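Local coordinates for lipoprotein (PDB 4JG9), which is of unknown function but is a putative bacterial lipoprotein, possibly lipid-binding, built entirely from strands and loops, at residues E56-F61 with D167-T172; I106-Q111 with W155-Y160; A76-P81 with M91-D96; N85-I90 with T146-S151. All coordinates share one frame; numbering follows the deposited sequence.

Contact 1: E56-F61 with D167-T172; sequences EETPSF and DQFVIT
The carbonyl oxygen of Val-170 is held twice by Thr-58, once by its amide and once by its hydroxyl. The amide bond, Thr-58 N to Val-170 O, is 3.1 Å long and nearly straight at the hydrogen (167°), with the nitrogen tilted from the carbonyl plane. The hydroxyl reaches Val-170 O with Thr-58 OG1 also at 3.1 Å, but it lies in that plane, on a lone pair. It can do so because OG1 stands anti to the carbonyl carbon of its own residue and beside its backbone N (chi1 -65°), which brings both donors to one acceptor. The same OG1 sits at the edge of the Phe-169 ring, near its plane, and comes 3.4 Å from Phe-169 CB. In fold terms, the loop leading into strand 60-63 leans on strand 164-173, which pairs through Phe-169 and Ile-171 with strand 153-161 of the second antiparallel sheet; the C=O of Val-170 faces the other way, toward the loop. Glu-56 adds its carbonyl, with O 3.4 Å from Val-170 CB and also against CG1. Farther along, the extended Glu-57 side chain crosses Thr-172 at about a right angle, its OE1 3.3 Å from Thr-172 OG1. A water links the two residues as well, donating to Glu-57 OE1 and accepting from Thr-172 N, each at 3.2 Å. Lys-69 lies beyond, bonding to Thr-58 O and forming a weak, long ion pair with Glu-57 OE1.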
loop_
_atom_site.group_PDB
_atom_site.type_symbol
_atom_site.label_atom_id
_atom_site.label_comp_id
_atom_site.label_asym_id
_atom_site.label_seq_id
_atom_site.Cartn_x
_atom_site.Cartn_y
_atom_site.Cartn_z
ATOM N N GLU A 56 -17.967 -1.416 17.037
ATOM C CA GLU A 56 -17.728 -1.125 18.426
ATOM C C GLU A 56 -16.378 -1.725 18.755
ATOM O O GLU A 56 -16.010 -2.751 18.205
ATOM C CB GLU A 56 -18.813 -1.777 19.269
ATOM C CG GLU A 56 -18.839 -1.350 20.719
ATOM C CD GLU A 56 -19.988 -1.975 21.481
ATOM O OE1 GLU A 56 -21.012 -2.298 20.859
ATOM O OE2 GLU A 56 -19.864 -2.146 22.703
ATOM N N GLU A 57 -15.646 -1.097 19.660
ATOM C CA GLU A 57 -14.341 -1.604 20.060
ATOM C C GLU A 57 -14.492 -3.019 20.593
ATOM O O GLU A 57 -15.423 -3.297 21.352
ATOM C CB GLU A 57 -13.734 -0.714 21.138
ATOM C CG GLU A 57 -12.407 -1.209 21.670
ATOM C CD GLU A 57 -11.860 -0.329 22.778
ATOM O OE1 GLU A 57 -10.657 0.011 22.741
ATOM O OE2 GLU A 57 -12.632 0.011 23.701
ATOM N N THR A 58 -13.618 -3.919 20.150
ATOM C CA THR A 58 -13.604 -5.295 20.639
ATOM C C THR A 58 -13.249 -5.293 22.130
ATOM O O THR A 58 -12.313 -4.608 22.550
ATOM C CB THR A 58 -12.579 -6.145 19.867
ATOM O OG1 THR A 58 -12.977 -6.249 18.499
ATOM C CG2 THR A 58 -12.505 -7.530 20.433
ATOM N N PRO A 59 -14.030 -6.004 22.952
ATOM C CA PRO A 59 -13.757 -5.971 24.397
ATOM C C PRO A 59 -12.447 -6.667 24.770
ATOM O O PRO A 59 -12.031 -7.619 24.102
ATOM C CB PRO A 59 -14.950 -6.725 25.000
ATOM C CG PRO A 59 -15.467 -7.577 23.910
ATOM C CD PRO A 59 -15.230 -6.796 22.635
ATOM N N SER A 60 -11.789 -6.177 25.814
ATOM C CA SER A 60 -10.563 -6.808 26.291
ATOM C C SER A 60 -10.881 -8.075 27.077
ATOM O O SER A 60 -11.929 -8.174 27.715
ATOM C CB SER A 60 -9.781 -5.849 27.192
ATOM O OG SER A 60 -9.450 -4.656 26.525
ATOM N N PHE A 61 -9.943 -9.013 27.084
ATOM C CA PHE A 61 -10.072 -10.216 27.892
ATOM C C PHE A 61 -8.688 -10.598 28.392
ATOM O O PHE A 61 -7.662 -10.190 27.814
ATOM C CB PHE A 61 -10.700 -11.370 27.099
ATOM C CG PHE A 61 -9.878 -11.819 25.930
ATOM C CD1 PHE A 61 -9.007 -12.896 26.048
ATOM C CD2 PHE A 61 -9.982 -11.180 24.705
ATOM C CE1 PHE A 61 -8.244 -13.317 24.971
ATOM C CE2 PHE A 61 -9.219 -11.598 23.620
ATOM C CZ PHE A 61 -8.349 -12.667 23.754
ATOM N N ASP A 167 -9.751 -13.846 10.058
ATOM C CA ASP A 167 -10.728 -13.208 10.914
ATOM C C ASP A 167 -10.616 -11.690 10.833
ATOM O O ASP A 167 -9.851 -11.146 10.025
ATOM C CB ASP A 167 -10.573 -13.682 12.360
ATOM C CG ASP A 167 -11.924 -13.878 13.047
ATOM O OD1 ASP A 167 -12.842 -13.075 12.753
ATOM O OD2 ASP A 167 -12.082 -14.849 13.837
ATOM N N GLN A 168 -11.384 -11.012 11.675
ATOM C CA GLN A 168 -11.377 -9.558 11.723
ATOM C C GLN A 168 -11.789 -9.080 13.112
ATOM O O GLN A 168 -12.502 -9.782 13.823
ATOM C CB GLN A 168 -12.335 -8.998 10.670
ATOM C CG GLN A 168 -13.807 -9.139 11.028
ATOM C CD GLN A 168 -14.740 -8.802 9.873
ATOM O OE1 GLN A 168 -15.945 -9.030 9.960
ATOM N NE2 GLN A 168 -14.185 -8.298 8.772
ATOM N N PHE A 169 -11.323 -7.904 13.514
ATOM C CA PHE A 169 -11.848 -7.275 14.722
ATOM C C PHE A 169 -11.619 -5.769 14.717
ATOM O O PHE A 169 -10.829 -5.258 13.926
ATOM C CB PHE A 169 -11.336 -7.950 16.014
ATOM C CG PHE A 169 -9.858 -7.844 16.223
ATOM C CD1 PHE A 169 -9.313 -6.781 16.928
ATOM C CD2 PHE A 169 -9.014 -8.820 15.742
ATOM C CE1 PHE A 169 -7.942 -6.683 17.128
ATOM C CE2 PHE A 169 -7.640 -8.726 15.930
ATOM C CZ PHE A 169 -7.107 -7.656 16.625
ATOM N N VAL A 170 -12.337 -5.064 15.582
ATOM C CA VAL A 170 -12.325 -3.610 15.589
ATOM C C VAL A 170 -11.505 -3.059 16.746
ATOM O O VAL A 170 -11.607 -3.533 17.877
ATOM C CB VAL A 170 -13.770 -3.056 15.644
ATOM C CG1 VAL A 170 -13.776 -1.561 15.861
ATOM C CG2 VAL A 170 -14.508 -3.402 14.362
ATOM N N ILE A 171 -10.692 -2.049 16.467
ATOM C CA ILE A 171 -9.891 -1.413 17.505
ATOM C C ILE A 171 -10.165 0.076 17.498
ATOM O O ILE A 171 -10.784 0.592 16.565
ATOM C CB ILE A 171 -8.377 -1.678 17.304
ATOM C CG1 ILE A 171 -7.920 -1.162 15.940
ATOM C CG2 ILE A 171 -8.076 -3.169 17.389
ATOM C CD1 ILE A 171 -6.919 -0.082 16.027
ATOM N N THR A 172 -9.724 0.761 18.546
ATOM C CA THR A 172 -9.900 2.204 18.654
ATOM C C THR A 172 -8.557 2.901 18.557
ATOM O O THR A 172 -7.600 2.513 19.222
ATOM C CB THR A 172 -10.517 2.593 19.997
ATOM O OG1 THR A 172 -11.740 1.875 20.185
ATOM C CG2 THR A 172 -10.785 4.087 20.048
HETATM O O HOH W 1 -8.180 -0.731 20.915
#

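Contact 2: I106-Q111 with W155-Y160; sequences IIALKQ and WVLNIY
Lys-110 lies across the indole of Trp-155 at one end of an antiparallel ladder, where strands 106-110 and 155-160 run side by side in the second sheet of this all-beta fold. Its CB sits over the face of the six-membered ring, 3.6 Å from the centroid and only 5° off the ring normal, a clear CH-pi contact. Lys-110 CG is anti to the backbone N (chi1 -163°) and comes next to Trp-155 CE2, at 3.8 Å. Lys-110 CD then passes 3.7 Å from Trp-155 CZ2, and the extended chain carries NZ beyond the ring to Ser-151 OG and Ser-152 O. The indole's one N-H, at Trp-155 NE1, bonds to Ser-151 O, and Gln-38 of the second subunit packs on both Lys-110 and Trp-155. Ala-108 and Leu-157 share the face of the sheet with this pair, and Ile-106 and Ile-159 continue it; Ile-106 CG2 meets Leu-157 CG at 4.1 Å. On the other face, Leu-109 CB rests against Val-156 CG1, and Ile-107 CD1 approaches Tyr-160 CE2 at 3.9 Å. Backbone bonds couple Leu-109 with Val-156 in both directions, as they do Ile-107 with Asn-158. That second pair has an extra strut: the Asn-158 carboxamide donates an N-H from ND2 to Ile-107 O and uses OD1 to accept from Gln-168 NE2. Ile-107 O therefore takes two bonds, from Asn-158 ND2 and Asn-158 N, each 3.0 Å long and arriving from opposite faces of the carbonyl plane.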
loop_
_atom_site.group_PDB
_atom_site.type_symbol
_atom_site.label_atom_id
_atom_site.label_comp_id
_atom_site.label_asym_id
_atom_site.label_seq_id
_atom_site.Cartn_x
_atom_site.Cartn_y
_atom_site.Cartn_z
ATOM N N ILE A 106 -2.571 -7.825 7.108
ATOM C CA ILE A 106 -3.566 -7.034 7.794
ATOM C C ILE A 106 -4.004 -5.892 6.897
ATOM O O ILE A 106 -3.191 -5.067 6.492
ATOM C CB ILE A 106 -3.038 -6.440 9.092
ATOM C CG1 ILE A 106 -2.713 -7.552 10.084
ATOM C CG2 ILE A 106 -4.085 -5.511 9.698
ATOM C CD1 ILE A 106 -1.874 -7.076 11.230
ATOM N N ILE A 107 -5.295 -5.849 6.594
ATOM C CA ILE A 107 -5.869 -4.799 5.770
ATOM C C ILE A 107 -6.900 -4.039 6.591
ATOM O O ILE A 107 -7.909 -4.614 6.998
ATOM C CB ILE A 107 -6.566 -5.394 4.550
ATOM C CG1 ILE A 107 -5.575 -6.235 3.729
ATOM C CG2 ILE A 107 -7.207 -4.299 3.713
ATOM C CD1 ILE A 107 -6.148 -6.734 2.415
ATOM N N ALA A 108 -6.666 -2.747 6.803
ATOM C CA ALA A 108 -7.495 -1.944 7.702
ATOM C C ALA A 108 -8.426 -1.001 6.955
ATOM O O ALA A 108 -8.100 -0.498 5.862
ATOM C CB ALA A 108 -6.616 -1.153 8.653
ATOM N N LEU A 109 -9.602 -0.787 7.527
ATOM C CA LEU A 109 -10.513 0.241 7.027
ATOM C C LEU A 109 -11.115 1.007 8.182
ATOM O O LEU A 109 -11.541 0.423 9.185
ATOM C CB LEU A 109 -11.636 -0.360 6.185
ATOM C CG LEU A 109 -11.173 -0.913 4.837
ATOM C CD1 LEU A 109 -11.101 -2.431 4.880
ATOM C CD2 LEU A 109 -12.070 -0.416 3.708
ATOM N N LYS A 110 -11.160 2.320 8.035
ATOM C CA LYS A 110 -11.781 3.145 9.037
ATOM C C LYS A 110 -13.287 2.995 8.932
ATOM O O LYS A 110 -13.819 2.617 7.880
ATOM C CB LYS A 110 -11.383 4.613 8.852
ATOM C CG LYS A 110 -11.644 5.458 10.081
ATOM C CD LYS A 110 -11.135 6.861 9.914
ATOM C CE LYS A 110 -11.352 7.613 11.215
ATOM N NZ LYS A 110 -10.911 9.027 11.135
ATOM N N GLN A 111 -13.972 3.271 10.032
ATOM C CA GLN A 111 -15.420 3.281 10.034
ATOM C C GLN A 111 -15.909 4.267 8.992
ATOM O O GLN A 111 -15.396 5.385 8.910
ATOM C CB GLN A 111 -15.934 3.683 11.398
ATOM C CG GLN A 111 -17.405 3.520 11.550
ATOM C CD GLN A 111 -17.852 3.903 12.932
ATOM O OE1 GLN A 111 -17.138 4.605 13.647
ATOM N NE2 GLN A 111 -19.026 3.432 13.331
ATOM N N TRP A 155 -11.418 1.440 13.684
ATOM C CA TRP A 155 -10.829 0.796 12.525
ATOM C C TRP A 155 -11.100 -0.689 12.630
ATOM O O TRP A 155 -10.958 -1.268 13.708
ATOM C CB TRP A 155 -9.314 1.013 12.504
ATOM C CG TRP A 155 -8.907 2.430 12.218
ATOM C CD1 TRP A 155 -8.846 3.461 13.110
ATOM C CD2 TRP A 155 -8.504 2.972 10.949
ATOM N NE1 TRP A 155 -8.435 4.612 12.473
ATOM C CE2 TRP A 155 -8.220 4.336 11.148
ATOM C CE3 TRP A 155 -8.363 2.432 9.666
ATOM C CZ2 TRP A 155 -7.794 5.172 10.111
ATOM C CZ3 TRP A 155 -7.942 3.264 8.629
ATOM C CH2 TRP A 155 -7.665 4.615 8.857
ATOM N N VAL A 156 -11.491 -1.309 11.522
ATOM C CA VAL A 156 -11.592 -2.757 11.479
ATOM C C VAL A 156 -10.297 -3.336 10.915
ATOM O O VAL A 156 -9.736 -2.815 9.942
ATOM C CB VAL A 156 -12.816 -3.251 10.676
ATOM C CG1 VAL A 156 -12.732 -2.798 9.208
ATOM C CG2 VAL A 156 -12.954 -4.785 10.781
ATOM N N LEU A 157 -9.810 -4.395 11.545
ATOM C CA LEU A 157 -8.595 -5.048 11.092
ATOM C C LEU A 157 -8.926 -6.389 10.442
ATOM O O LEU A 157 -9.297 -7.334 11.134
ATOM C CB LEU A 157 -7.673 -5.269 12.281
ATOM C CG LEU A 157 -6.637 -4.197 12.607
ATOM C CD1 LEU A 157 -7.220 -2.821 12.526
ATOM C CD2 LEU A 157 -6.077 -4.447 14.004
ATOM N N ASN A 158 -8.803 -6.470 9.118
ATOM C CA ASN A 158 -9.070 -7.726 8.407
ATOM C C ASN A 158 -7.799 -8.543 8.271
ATOM O O ASN A 158 -6.792 -8.050 7.776
ATOM C CB ASN A 158 -9.672 -7.455 7.035
ATOM C CG ASN A 158 -10.905 -6.601 7.112
ATOM O OD1 ASN A 158 -11.973 -7.075 7.513
ATOM N ND2 ASN A 158 -10.769 -5.319 6.747
ATOM N N ILE A 159 -7.838 -9.784 8.740
ATOM C CA ILE A 159 -6.626 -10.580 8.868
ATOM C C ILE A 159 -6.647 -11.769 7.909
ATOM O O ILE A 159 -7.643 -12.497 7.819
ATOM C CB ILE A 159 -6.426 -11.063 10.323
ATOM C CG1 ILE A 159 -6.324 -9.874 11.282
ATOM C CG2 ILE A 159 -5.199 -11.948 10.455
ATOM C CD1 ILE A 159 -6.999 -10.154 12.607
ATOM N N TYR A 160 -5.547 -11.942 7.183
ATOM C CA TYR A 160 -5.405 -13.012 6.203
ATOM C C TYR A 160 -4.140 -13.778 6.522
ATOM O O TYR A 160 -3.180 -13.219 7.052
ATOM C CB TYR A 160 -5.322 -12.442 4.775
ATOM C CG TYR A 160 -6.523 -11.602 4.408
ATOM C CD1 TYR A 160 -7.505 -12.090 3.548
ATOM C CD2 TYR A 160 -6.679 -10.316 4.928
ATOM C CE1 TYR A 160 -8.618 -11.322 3.222
ATOM C CE2 TYR A 160 -7.796 -9.542 4.612
ATOM C CZ TYR A 160 -8.754 -10.050 3.760
ATOM O OH TYR A 160 -9.846 -9.277 3.448
#

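Contact 3: A76-P81 with M91-D96; sequences AMADSP and MWYFLD
Met-77, a selenomethionine, lays its CB over the five-membered ring of Trp-92, 3.9 Å from the centroid and 10° off the normal. CG sits in the crowded position between backbone N and carbonyl carbon (chi1 53°), and with chi2 anti the selenium stands oblique to the indole, 5.0 Å from the centre of the six-membered ring and 42° off its normal, a loose Met-aromatic contact. Tyr-93 is turned quite differently: its ring presents an edge to the facing strand, with Ala-76 O and Ala-78 N near the ring plane, and Ala-78 CB 4.1 Å from Tyr-93 CE1. Met-91 CE lies over one face of that ring. These residues belong to the beta hairpin of strands 75-78 and 88-94, in which Ala-76 and Tyr-93 exchange two backbone bonds. The shorter, Tyr-93 N to Ala-76 O, measures 2.7 Å and runs nearly along the C=O axis. Ala-78 N reaches Met-91 O at 2.9 Å. On the Tyr-93 side of the hairpin, Ala-76 CB touches Leu-95 CD1. The Trp-92 indole, on the opposite face, packs on Ile-106, Leu-157 and Ile-159 of the second sheet.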
loop_
_atom_site.group_PDB
_atom_site.type_symbol
_atom_site.label_atom_id
_atom_site.label_comp_id
_atom_site.label_asym_id
_atom_site.label_seq_id
_atom_site.Cartn_x
_atom_site.Cartn_y
_atom_site.Cartn_z
ATOM N N ALA A 76 -5.177 -12.409 18.717
ATOM C CA ALA A 76 -5.368 -11.193 19.486
ATOM C C ALA A 76 -4.079 -10.400 19.555
ATOM O O ALA A 76 -3.001 -10.937 19.278
ATOM C CB ALA A 76 -5.863 -11.533 20.893
HETATM N N MSE A 77 -4.193 -9.122 19.914
HETATM C CA MSE A 77 -3.021 -8.297 20.174
HETATM C C MSE A 77 -3.019 -7.865 21.630
HETATM O O MSE A 77 -4.054 -7.917 22.301
HETATM C CB MSE A 77 -2.999 -7.071 19.269
HETATM C CG MSE A 77 -4.286 -6.264 19.311
HETATM SE SE MSE A 77 -4.177 -4.577 18.281
HETATM C CE MSE A 77 -3.800 -3.455 19.827
ATOM N N ALA A 78 -1.857 -7.452 22.126
ATOM C CA ALA A 78 -1.784 -6.916 23.474
ATOM C C ALA A 78 -2.699 -5.704 23.568
ATOM O O ALA A 78 -2.759 -4.880 22.641
ATOM C CB ALA A 78 -0.357 -6.530 23.813
ATOM N N ASP A 79 -3.411 -5.588 24.685
ATOM C CA ASP A 79 -4.285 -4.449 24.875
ATOM C C ASP A 79 -3.410 -3.237 25.138
ATOM O O ASP A 79 -3.152 -2.870 26.279
ATOM C CB ASP A 79 -5.255 -4.654 26.022
ATOM C CG ASP A 79 -6.355 -3.604 26.033
ATOM O OD1 ASP A 79 -6.250 -2.618 25.264
ATOM O OD2 ASP A 79 -7.304 -3.744 26.832
ATOM N N SER A 80 -2.929 -2.629 24.069
ATOM C CA SER A 80 -2.068 -1.476 24.211
ATOM C C SER A 80 -2.743 -0.276 23.551
ATOM O O SER A 80 -3.437 -0.428 22.548
ATOM C CB SER A 80 -0.723 -1.772 23.554
ATOM O OG SER A 80 0.144 -0.662 23.664
ATOM N N PRO A 81 -2.553 0.924 24.117
ATOM C CA PRO A 81 -3.218 2.092 23.521
ATOM C C PRO A 81 -2.651 2.421 22.138
ATOM O O PRO A 81 -1.430 2.413 21.923
ATOM C CB PRO A 81 -2.931 3.224 24.517
ATOM C CG PRO A 81 -1.734 2.771 25.293
ATOM C CD PRO A 81 -1.756 1.264 25.310
HETATM N N MSE A 91 2.619 -6.459 20.511
HETATM C CA MSE A 91 2.759 -7.893 20.469
HETATM C C MSE A 91 1.462 -8.571 20.016
HETATM O O MSE A 91 0.374 -8.294 20.539
HETATM C CB MSE A 91 3.257 -8.413 21.816
HETATM C CG MSE A 91 4.793 -8.571 21.855
HETATM SE SE MSE A 91 5.282 -10.243 20.956
HETATM C CE MSE A 91 3.695 -11.154 21.607
ATOM N N TRP A 92 1.580 -9.432 19.011
ATOM C CA TRP A 92 0.437 -10.200 18.540
ATOM C C TRP A 92 0.535 -11.636 19.032
ATOM O O TRP A 92 1.639 -12.170 19.191
ATOM C CB TRP A 92 0.340 -10.149 17.023
ATOM C CG TRP A 92 -0.295 -8.892 16.553
ATOM C CD1 TRP A 92 0.212 -7.624 16.668
ATOM C CD2 TRP A 92 -1.556 -8.762 15.889
ATOM N NE1 TRP A 92 -0.663 -6.712 16.127
ATOM C CE2 TRP A 92 -1.753 -7.382 15.633
ATOM C CE3 TRP A 92 -2.537 -9.672 15.484
ATOM C CZ2 TRP A 92 -2.891 -6.892 14.989
ATOM C CZ3 TRP A 92 -3.675 -9.181 14.841
ATOM C CH2 TRP A 92 -3.838 -7.802 14.601
ATOM N N TYR A 93 -0.621 -12.248 19.284
ATOM C CA TYR A 93 -0.673 -13.586 19.862
ATOM C C TYR A 93 -1.529 -14.521 19.021
ATOM O O TYR A 93 -2.687 -14.202 18.700
ATOM C CB TYR A 93 -1.237 -13.521 21.287
ATOM C CG TYR A 93 -0.402 -12.714 22.250
ATOM C CD1 TYR A 93 -0.563 -11.337 22.352
ATOM C CD2 TYR A 93 0.533 -13.326 23.076
ATOM C CE1 TYR A 93 0.196 -10.589 23.249
ATOM C CE2 TYR A 93 1.297 -12.589 23.970
ATOM C CZ TYR A 93 1.121 -11.222 24.056
ATOM O OH TYR A 93 1.874 -10.478 24.940
ATOM N N PHE A 94 -0.966 -15.686 18.698
ATOM C CA PHE A 94 -1.644 -16.673 17.865
ATOM C C PHE A 94 -2.174 -17.802 18.721
ATOM O O PHE A 94 -1.498 -18.812 18.919
ATOM C CB PHE A 94 -0.694 -17.179 16.778
ATOM C CG PHE A 94 -0.053 -16.069 16.010
ATOM C CD1 PHE A 94 -0.793 -15.317 15.117
ATOM C CD2 PHE A 94 1.274 -15.745 16.214
ATOM C CE1 PHE A 94 -0.221 -14.278 14.433
ATOM C CE2 PHE A 94 1.854 -14.709 15.531
ATOM C CZ PHE A 94 1.107 -13.973 14.639
ATOM N N LEU A 95 -3.391 -17.603 19.223
ATOM C CA LEU A 95 -4.012 -18.463 20.217
ATOM C C LEU A 95 -4.502 -19.759 19.611
ATOM O O LEU A 95 -4.534 -20.799 20.276
ATOM C CB LEU A 95 -5.183 -17.728 20.876
ATOM C CG LEU A 95 -4.890 -16.276 21.275
ATOM C CD1 LEU A 95 -6.152 -15.580 21.738
ATOM C CD2 LEU A 95 -3.838 -16.231 22.384
ATOM N N ASP A 96 -4.885 -19.691 18.343
ATOM C CA ASP A 96 -5.398 -20.853 17.634
ATOM C C ASP A 96 -4.323 -21.953 17.549
ATOM O O ASP A 96 -3.253 -21.755 16.949
ATOM C CB ASP A 96 -5.860 -20.414 16.247
ATOM C CG ASP A 96 -6.555 -21.512 15.473
ATOM O OD1 ASP A 96 -6.528 -22.687 15.903
ATOM O OD2 ASP A 96 -7.131 -21.190 14.410
#

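Contact 4: N85-I90 with T146-S151; sequences NEKNEI and TMSLPS
Ile-90 CD1 and the selenomethionine Met-147 meet tightly, CD1 to CE at 3.3 Å, with the two side chains crossing at about a right angle; the bend at chi3 (-73°) puts CE there. On the other face, Thr-146 CG2 rests 3.9 Å from Lys-87 CB, while Thr-146 OG1 lies by Glu-89 CB. Asn-88 and Met-147, a hydrogen-bonded antiparallel pair, exchange two backbone bonds, both 3.0 Å (Asn-88 N to Met-147 O, and Met-147 N to Asn-88 O). Toward Pro-150 the strands give way to loops. A water there accepts from Leu-149 N at 3.0 Å and donates to Glu-86 O, and Asn-85 N bonds directly to Leu-149 O at 2.8 Å. The Asn-85 carboxamide adds a weak bond, ND2 to Pro-150 O. Farther out, Ser-80 OG holds Asn-88 ND2, Met-77 packs on both Ile-90 and Met-147, and Phe-121 receives Lys-87 in a cation-pi contact. Asn-40 of the second subunit donates to Ser-148 O, bringing the dimer partner to this border. The whole is an antiparallel strand pair, 88-94 with the outermost strand 142-147 of the first sheet, prolonged past its last bridge by loop and water bonds.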
loop_
_atom_site.group_PDB
_atom_site.type_symbol
_atom_site.label_atom_id
_atom_site.label_comp_id
_atom_site.label_asym_id
_atom_site.label_seq_id
_atom_site.Cartn_x
_atom_site.Cartn_y
_atom_site.Cartn_z
ATOM N N ASN A 85 -1.115 8.143 14.154
ATOM C CA ASN A 85 0.141 8.725 13.679
ATOM C C ASN A 85 1.330 8.533 14.612
ATOM O O ASN A 85 2.261 9.333 14.627
ATOM C CB ASN A 85 -0.062 10.202 13.327
ATOM C CG ASN A 85 -1.089 10.388 12.219
ATOM O OD1 ASN A 85 -0.972 9.799 11.131
ATOM N ND2 ASN A 85 -2.122 11.169 12.504
ATOM N N GLU A 86 1.276 7.468 15.400
ATOM C CA GLU A 86 2.391 7.068 16.247
ATOM C C GLU A 86 2.676 5.594 16.015
ATOM O O GLU A 86 1.838 4.739 16.312
ATOM C CB GLU A 86 2.068 7.301 17.726
ATOM C CG GLU A 86 2.446 8.681 18.233
ATOM C CD GLU A 86 2.313 8.813 19.748
ATOM O OE1 GLU A 86 2.164 9.959 20.230
ATOM O OE2 GLU A 86 2.359 7.778 20.454
ATOM N N LYS A 87 3.868 5.297 15.519
ATOM C CA LYS A 87 4.287 3.915 15.338
ATOM C C LYS A 87 4.400 3.249 16.711
ATOM O O LYS A 87 5.063 3.761 17.610
ATOM C CB LYS A 87 5.616 3.844 14.571
ATOM C CG LYS A 87 5.491 4.062 13.054
ATOM C CD LYS A 87 6.496 5.098 12.520
ATOM C CE LYS A 87 6.338 5.370 10.998
ATOM N NZ LYS A 87 5.131 6.186 10.616
ATOM N N ASN A 88 3.669 2.159 16.898
ATOM C CA ASN A 88 3.698 1.436 18.163
ATOM C C ASN A 88 3.947 -0.039 17.903
ATOM O O ASN A 88 3.248 -0.671 17.096
ATOM C CB ASN A 88 2.387 1.641 18.933
ATOM C CG ASN A 88 2.406 1.005 20.331
ATOM O OD1 ASN A 88 3.466 0.827 20.944
ATOM N ND2 ASN A 88 1.214 0.695 20.853
ATOM N N GLU A 89 4.976 -0.583 18.546
ATOM C CA GLU A 89 5.250 -2.002 18.405
ATOM C C GLU A 89 4.279 -2.741 19.316
ATOM O O GLU A 89 4.293 -2.555 20.535
ATOM C CB GLU A 89 6.699 -2.324 18.765
ATOM C CG GLU A 89 7.083 -3.785 18.537
ATOM C CD GLU A 89 8.523 -4.095 18.939
ATOM O OE1 GLU A 89 8.848 -3.980 20.143
ATOM O OE2 GLU A 89 9.329 -4.452 18.049
ATOM N N ILE A 90 3.421 -3.566 18.732
ATOM C CA ILE A 90 2.444 -4.267 19.544
ATOM C C ILE A 90 2.571 -5.767 19.384
ATOM O O ILE A 90 2.656 -6.291 18.275
ATOM C CB ILE A 90 1.013 -3.804 19.220
ATOM C CG1 ILE A 90 0.899 -2.314 19.558
ATOM C CG2 ILE A 90 -0.004 -4.611 20.026
ATOM C CD1 ILE A 90 -0.441 -1.681 19.302
ATOM N N THR A 146 4.890 -3.620 14.327
ATOM C CA THR A 146 4.832 -2.177 14.488
ATOM C C THR A 146 3.751 -1.613 13.573
ATOM O O THR A 146 3.778 -1.812 12.347
ATOM C CB THR A 146 6.193 -1.524 14.206
ATOM O OG1 THR A 146 7.171 -2.083 15.093
ATOM C CG2 THR A 146 6.135 -0.024 14.435
HETATM N N MSE A 147 2.794 -0.916 14.176
HETATM C CA MSE A 147 1.631 -0.441 13.439
HETATM C C MSE A 147 1.446 1.050 13.573
HETATM O O MSE A 147 1.935 1.662 14.523
HETATM C CB MSE A 147 0.367 -1.120 13.961
HETATM C CG MSE A 147 0.442 -2.628 14.021
HETATM SE SE MSE A 147 -1.252 -3.445 14.575
HETATM C CE MSE A 147 -1.212 -2.990 16.381
ATOM N N SER A 148 0.697 1.623 12.636
ATOM C CA SER A 148 0.307 3.018 12.713
ATOM C C SER A 148 -1.005 3.224 11.957
ATOM O O SER A 148 -1.163 2.710 10.854
ATOM C CB SER A 148 1.412 3.908 12.135
ATOM O OG SER A 148 1.140 5.281 12.384
ATOM N N LEU A 149 -1.944 3.944 12.568
ATOM C CA LEU A 149 -3.206 4.321 11.927
ATOM C C LEU A 149 -3.216 5.824 11.669
ATOM O O LEU A 149 -2.815 6.610 12.534
ATOM C CB LEU A 149 -4.408 3.960 12.800
ATOM C CG LEU A 149 -4.930 2.516 12.820
ATOM C CD1 LEU A 149 -4.956 1.974 11.400
ATOM C CD2 LEU A 149 -4.115 1.634 13.745
ATOM N N PRO A 150 -3.669 6.233 10.477
ATOM C CA PRO A 150 -3.583 7.635 10.049
ATOM C C PRO A 150 -4.488 8.611 10.789
ATOM O O PRO A 150 -4.178 9.799 10.791
ATOM C CB PRO A 150 -3.980 7.581 8.566
ATOM C CG PRO A 150 -4.752 6.317 8.413
ATOM C CD PRO A 150 -4.183 5.351 9.414
ATOM N N SER A 151 -5.574 8.154 11.403
ATOM C CA SER A 151 -6.443 9.095 12.108
ATOM C C SER A 151 -7.195 8.396 13.219
ATOM O O SER A 151 -7.328 7.175 13.205
ATOM C CB SER A 151 -7.426 9.776 11.148
ATOM O OG SER A 151 -8.439 8.878 10.724
HETATM O O HOH W 2 -1.193 4.548 15.413
#

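How the contacts relate
From the N terminus, residues 56-61 open contact 1, which closes only at 167-172, near the C-terminal end, so the other three all lie within its span. Contact 3 opens next, at 76-81; contact 4 opens at 85-90 before contact 3 closes at 91-96, and the two cross on strand 88-94. Contact 2 begins at 106-111, after contact 3 has ended, and crosses contact 4, whose second segment at 146-151 precedes 155-160. Contacts 3 and 4 stitch neighbouring strands of the first sheet, contact 2 stitches the second, and contact 1 fastens the entry to the first sheet onto the second. The loop that follows strand 142-147 packs on the second sheet, Leu-149 on Ile-171 and Pro-150 on Trp-155.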